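Local atomic coordinates of amine Dehydrogenase (Pseudomonas putida, PDB entry 1JMX), a protein that probably takes part in the oxidative deamination of amines, as the beta-propeller subunit of a three-chain dehydrogenase that carries heme c. Residues Tyr13-Asn18 and Gly46-Ala51; Gly165-Lys170 and Tyr178-Pro183. One frame throughout, in Å; residues are numbered along the deposited sequence.

Interaction 1 of 2, residues Tyr13-Asn18 and Gly46-Ala51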
loop_
_atom_site.group_PDB
_atom_site.type_symbol
_atom_site.label_atom_id
_atom_site.label_comp_id
_atom_site.label_asym_id
_atom_site.label_seq_id
_atom_site.Cartn_x
_atom_site.Cartn_y
_atom_site.Cartn_z
ATOM N N TYR B 13 -14.524 3.360 37.100
ATOM C CA TYR B 13 -14.379 2.266 36.153
ATOM C C TYR B 13 -13.934 2.761 34.797
ATOM O O TYR B 13 -14.024 3.952 34.495
ATOM C CB TYR B 13 -15.697 1.513 35.997
ATOM C CG TYR B 13 -16.137 0.787 37.246
ATOM C CD1 TYR B 13 -17.143 1.309 38.066
ATOM C CD2 TYR B 13 -15.556 -0.426 37.604
ATOM C CE1 TYR B 13 -17.557 0.635 39.208
ATOM C CE2 TYR B 13 -15.962 -1.106 38.742
ATOM C CZ TYR B 13 -16.964 -0.571 39.540
ATOM O OH TYR B 13 -17.359 -1.259 40.660
ATOM N N MET B 14 -13.465 1.827 33.978
ATOM C CA MET B 14 -13.000 2.133 32.634
ATOM C C MET B 14 -13.435 1.043 31.678
ATOM O O MET B 14 -13.287 -0.141 31.971
ATOM C CB MET B 14 -11.475 2.229 32.598
ATOM C CG MET B 14 -10.891 2.374 31.190
ATOM S SD MET B 14 -9.083 2.267 31.168
ATOM C CE MET B 14 -8.701 3.956 31.369
ATOM N N ILE B 15 -14.010 1.438 30.551
ATOM C CA ILE B 15 -14.410 0.453 29.566
ATOM C C ILE B 15 -13.480 0.505 28.369
ATOM O O ILE B 15 -12.998 1.570 27.979
ATOM C CB ILE B 15 -15.856 0.625 29.085
ATOM C CG1 ILE B 15 -16.062 2.004 28.456
ATOM C CG2 ILE B 15 -16.811 0.359 30.221
ATOM C CD1 ILE B 15 -17.373 2.119 27.686
ATOM N N VAL B 16 -13.189 -0.675 27.836
ATOM C CA VAL B 16 -12.335 -0.821 26.668
ATOM C C VAL B 16 -12.848 -2.013 25.880
ATOM O O VAL B 16 -13.288 -3.005 26.454
ATOM C CB VAL B 16 -10.831 -1.083 27.033
ATOM C CG1 VAL B 16 -10.199 0.146 27.645
ATOM C CG2 VAL B 16 -10.694 -2.273 27.973
ATOM N N THR B 17 -12.857 -1.893 24.563
ATOM C CA THR B 17 -13.291 -3.009 23.747
ATOM C C THR B 17 -12.043 -3.723 23.209
ATOM O O THR B 17 -11.028 -3.105 22.901
ATOM C CB THR B 17 -14.317 -2.592 22.663
ATOM O OG1 THR B 17 -13.743 -1.619 21.786
ATOM C CG2 THR B 17 -15.562 -2.000 23.332
ATOM N N ASN B 18 -12.159 -5.038 23.138
ATOM C CA ASN B 18 -11.098 -5.956 22.769
ATOM C C ASN B 18 -11.523 -6.669 21.499
ATOM O O ASN B 18 -12.713 -6.921 21.318
ATOM C CB ASN B 18 -10.996 -6.929 23.935
ATOM C CG ASN B 18 -9.905 -7.891 23.790
ATOM O OD1 ASN B 18 -8.760 -7.597 24.103
ATOM N ND2 ASN B 18 -10.248 -9.092 23.349
ATOM N N GLY B 46 -15.624 -0.868 17.441
ATOM C CA GLY B 46 -15.721 -1.161 18.856
ATOM C C GLY B 46 -15.649 0.104 19.691
ATOM O O GLY B 46 -15.478 0.038 20.895
ATOM N N THR B 47 -15.793 1.254 19.053
ATOM C CA THR B 47 -15.734 2.534 19.742
ATOM C C THR B 47 -16.923 2.708 20.683
ATOM O O THR B 47 -18.076 2.673 20.244
ATOM C CB THR B 47 -15.709 3.691 18.730
ATOM O OG1 THR B 47 -14.566 3.547 17.882
ATOM C CG2 THR B 47 -15.639 5.040 19.441
ATOM N N ALA B 48 -16.638 2.927 21.967
ATOM C CA ALA B 48 -17.689 3.087 22.969
ATOM C C ALA B 48 -17.692 4.412 23.717
ATOM O O ALA B 48 -16.667 5.092 23.833
ATOM C CB ALA B 48 -17.641 1.938 23.973
ATOM N N MET B 49 -18.881 4.772 24.197
ATOM C CA MET B 49 -19.108 5.975 24.994
ATOM C C MET B 49 -20.187 5.662 26.021
ATOM O O MET B 49 -21.178 5.004 25.709
ATOM C CB MET B 49 -19.562 7.154 24.136
ATOM C CG MET B 49 -18.460 7.809 23.328
ATOM S SD MET B 49 -18.946 9.431 22.719
ATOM C CE MET B 49 -19.627 9.028 21.156
ATOM N N MET B 50 -19.965 6.106 27.253
ATOM C CA MET B 50 -20.906 5.897 28.346
ATOM C C MET B 50 -22.087 6.853 28.282
ATOM O O MET B 50 -21.920 8.039 27.994
ATOM C CB MET B 50 -20.193 6.063 29.686
ATOM C CG MET B 50 -19.244 4.937 30.013
ATOM S SD MET B 50 -20.091 3.358 29.929
ATOM C CE MET B 50 -21.161 3.473 31.360
ATOM N N ALA B 51 -23.281 6.330 28.542
ATOM C CA ALA B 51 -24.495 7.149 28.539
ATOM C C ALA B 51 -24.538 7.901 29.865
ATOM O O ALA B 51 -23.877 7.502 30.823
ATOM C CB ALA B 51 -25.733 6.275 28.391
#
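I15 and T17 carry this contact, with 69 and 53 Å² buried, and M50 follows with 37 Å². The axes of strands 13-18 and 47-50 run at 160° and approach no closer than 7.2 Å, too far for backbone pairing, so the two sheets meet through side chains, apart from the backbone carbonyl of G46. I15 points toward the other strand. Its CG1 takes the crowded position between backbone N and carbonyl carbon (chi1 59°), and an extended chi2 carries CD1 on toward the other strand. There I15 CD1 meets A48 CB at 3.7 Å. The same methyl, I15 CD1, touches M50 SD, also at 3.7 Å; the M50 chain, bent at chi2 and chi3, crosses I15 obliquely to bring the sulphur there.

T17 supplies the polar part. Its OG1 donates to G46 O over 2.6 Å, a short bond reaching the carbonyl from above its plane at a C=O...donor angle of 118°. T17 CG2 lies 3.2 Å from the same G46 O, so hydroxyl and methyl come at the oxygen from the same side. A second hydrogen bond joins T17 OG1 to T342 OG1. G46 opens a G1 beta bulge opposite L60; a side chain on its backbone would run into T17 OG1 and into the preceding carbonyl.

The site is buried between consecutive sheets of the propeller. Strand 13-18 lies between strands 22-27 and 345-348, so the C-terminal strand closes the sheet of the N-terminal one. Strand 47-50 ends its own sheet beside 56-61, whose A57 touches both I15 and M50, while F347 of 345-348 also packs on M50.

Interaction 2 of 2, residues Gly165-Lys170 and Tyr178-Pro183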
loop_
_atom_site.group_PDB
_atom_site.type_symbol
_atom_site.label_atom_id
_atom_site.label_comp_id
_atom_site.label_asym_id
_atom_site.label_seq_id
_atom_site.Cartn_x
_atom_site.Cartn_y
_atom_site.Cartn_z
ATOM N N GLY B 165 -16.170 17.905 10.969
ATOM C CA GLY B 165 -16.192 17.652 9.537
ATOM C C GLY B 165 -15.120 18.542 8.945
ATOM O O GLY B 165 -14.121 18.781 9.614
ATOM N N PRO B 166 -15.256 19.016 7.694
ATOM C CA PRO B 166 -14.226 19.894 7.116
ATOM C C PRO B 166 -13.991 21.042 8.102
ATOM O O PRO B 166 -12.874 21.513 8.266
ATOM C CB PRO B 166 -14.883 20.376 5.827
ATOM C CG PRO B 166 -15.659 19.154 5.399
ATOM C CD PRO B 166 -16.297 18.693 6.701
ATOM N N ASP B 167 -15.076 21.452 8.759
ATOM C CA ASP B 167 -15.075 22.473 9.801
ATOM C C ASP B 167 -15.864 21.848 10.957
ATOM O O ASP B 167 -16.539 20.833 10.777
ATOM C CB ASP B 167 -15.802 23.744 9.349
ATOM C CG ASP B 167 -15.031 24.537 8.302
ATOM O OD1 ASP B 167 -13.785 24.647 8.389
ATOM O OD2 ASP B 167 -15.687 25.084 7.395
ATOM N N ILE B 168 -15.724 22.400 12.155
ATOM C CA ILE B 168 -16.485 21.897 13.289
ATOM C C ILE B 168 -17.802 22.672 13.234
ATOM O O ILE B 168 -17.800 23.899 13.096
ATOM C CB ILE B 168 -15.780 22.159 14.643
ATOM C CG1 ILE B 168 -14.363 21.586 14.620
ATOM C CG2 ILE B 168 -16.579 21.538 15.796
ATOM C CD1 ILE B 168 -14.297 20.125 14.326
ATOM N N TYR B 169 -18.912 21.943 13.278
ATOM C CA TYR B 169 -20.236 22.534 13.222
ATOM C C TYR B 169 -20.983 22.401 14.535
ATOM O O TYR B 169 -20.691 21.536 15.347
ATOM C CB TYR B 169 -21.071 21.865 12.136
ATOM C CG TYR B 169 -20.374 21.731 10.817
ATOM C CD1 TYR B 169 -19.974 20.483 10.352
ATOM C CD2 TYR B 169 -20.128 22.847 10.020
ATOM C CE1 TYR B 169 -19.355 20.345 9.130
ATOM C CE2 TYR B 169 -19.504 22.719 8.791
ATOM C CZ TYR B 169 -19.123 21.466 8.354
ATOM O OH TYR B 169 -18.523 21.320 7.132
ATOM N N LYS B 170 -21.939 23.299 14.732
ATOM C CA LYS B 170 -22.790 23.299 15.907
ATOM C C LYS B 170 -24.150 23.032 15.288
ATOM O O LYS B 170 -24.654 23.831 14.505
ATOM C CB LYS B 170 -22.755 24.660 16.580
ATOM C CG LYS B 170 -23.566 24.733 17.853
ATOM C CD LYS B 170 -23.502 26.135 18.425
ATOM C CE LYS B 170 -24.417 26.275 19.618
ATOM N NZ LYS B 170 -24.051 25.280 20.662
ATOM N N TYR B 178 -27.345 23.911 11.011
ATOM C CA TYR B 178 -26.044 24.001 11.655
ATOM C C TYR B 178 -25.255 25.198 11.146
ATOM O O TYR B 178 -25.572 25.763 10.102
ATOM C CB TYR B 178 -25.252 22.709 11.412
ATOM C CG TYR B 178 -25.011 22.386 9.952
ATOM C CD1 TYR B 178 -23.862 22.842 9.302
ATOM C CD2 TYR B 178 -25.927 21.629 9.217
ATOM C CE1 TYR B 178 -23.623 22.558 7.963
ATOM C CE2 TYR B 178 -25.699 21.340 7.867
ATOM C CZ TYR B 178 -24.542 21.812 7.251
ATOM O OH TYR B 178 -24.304 21.568 5.919
ATOM N N THR B 179 -24.256 25.605 11.923
ATOM C CA THR B 179 -23.379 26.715 11.568
ATOM C C THR B 179 -21.966 26.250 11.897
ATOM O O THR B 179 -21.791 25.228 12.558
ATOM C CB THR B 179 -23.675 27.984 12.411
ATOM O OG1 THR B 179 -23.545 27.677 13.803
ATOM C CG2 THR B 179 -25.071 28.505 12.142
ATOM N N VAL B 180 -20.962 26.982 11.428
ATOM C CA VAL B 180 -19.578 26.622 11.722
ATOM C C VAL B 180 -19.222 27.116 13.119
ATOM O O VAL B 180 -19.281 28.310 13.396
ATOM C CB VAL B 180 -18.585 27.228 10.700
ATOM C CG1 VAL B 180 -17.148 26.901 11.100
ATOM C CG2 VAL B 180 -18.877 26.696 9.308
ATOM N N ALA B 181 -18.910 26.183 14.007
ATOM C CA ALA B 181 -18.537 26.522 15.370
ATOM C C ALA B 181 -17.043 26.831 15.462
ATOM O O ALA B 181 -16.608 27.670 16.263
ATOM C CB ALA B 181 -18.897 25.378 16.312
ATOM N N LEU B 182 -16.265 26.177 14.604
ATOM C CA LEU B 182 -14.827 26.354 14.607
ATOM C C LEU B 182 -14.295 25.982 13.230
ATOM O O LEU B 182 -14.325 24.818 12.836
ATOM C CB LEU B 182 -14.228 25.460 15.706
ATOM C CG LEU B 182 -12.812 25.600 16.288
ATOM C CD1 LEU B 182 -12.742 24.790 17.570
ATOM C CD2 LEU B 182 -11.743 25.127 15.315
ATOM N N PRO B 183 -13.845 26.981 12.456
ATOM C CA PRO B 183 -13.307 26.741 11.114
ATOM C C PRO B 183 -11.946 26.056 11.118
ATOM O O PRO B 183 -11.042 26.450 11.853
ATOM C CB PRO B 183 -13.229 28.149 10.522
ATOM C CG PRO B 183 -12.952 28.995 11.709
ATOM C CD PRO B 183 -13.896 28.426 12.745
#
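I168 O is the polar hub of this antiparallel beta hairpin: it accepts A181 N at 2.7 Å, on a lone pair, and L182 N at 3.1 Å, from above the carbonyl plane. Two consecutive residues facing I168 make a classic beta bulge, which shifts the register by one. I168 N returns a straight bond to L182 O (2.9 Å, 163°). Beyond the bulge, K170 N reaches T179 O at 2.9 Å nearly along the C=O axis, and T179 N answers to K170 O. The carboxylate of D167 has its hydrogen-bond partners beyond the two segments, OD1 with L184 N and OD2 with N186 ND2, and K170 NZ bonds Y162 OH.

Packing centres on the Y169 ring. Y178 presents its edge to one face in a T-shaped stack, planes at 64° and centroids 5.2 Å apart, while D167 O lies over the opposite face, toward its rim. V180 CG2 touches Y169 CE2. An alanine in place of Y169 would remove both side-chain touches and would probably loosen packing against strand 178-182, the backbone bonds remaining. On the face that carries K170 and T179, I168 and L182 lie side by side, their CB atoms in contact. In the plane of the Y169 ring, at its edge, lies T179 O, 3.9 Å from Y169 CD2.

In the fold
Interaction 1 joins two different sheets face to face, whereas interaction 2 pairs neighbouring strands within one sheet; they share no element. Their centres lie 26 Å apart and their nearest atoms about 14 Å. Depth separates them too: interaction 1 is wholly buried, 10 Å from the centre of the chain, and interaction 2 is partly buried at 18 Å, between the outermost strand of its sheet and the next one in. Between sheets, a few apolar tip contacts stand beside one hydrogen bond from a side chain to a backbone carbonyl, burying 231 Å². The hairpin buries 500 Å² and is held by five backbone hydrogen bonds and an aromatic pair. A classic bulge lies in its pairing; the G1 bulge at G46 belongs to the pairing of 47-50 with 56-61.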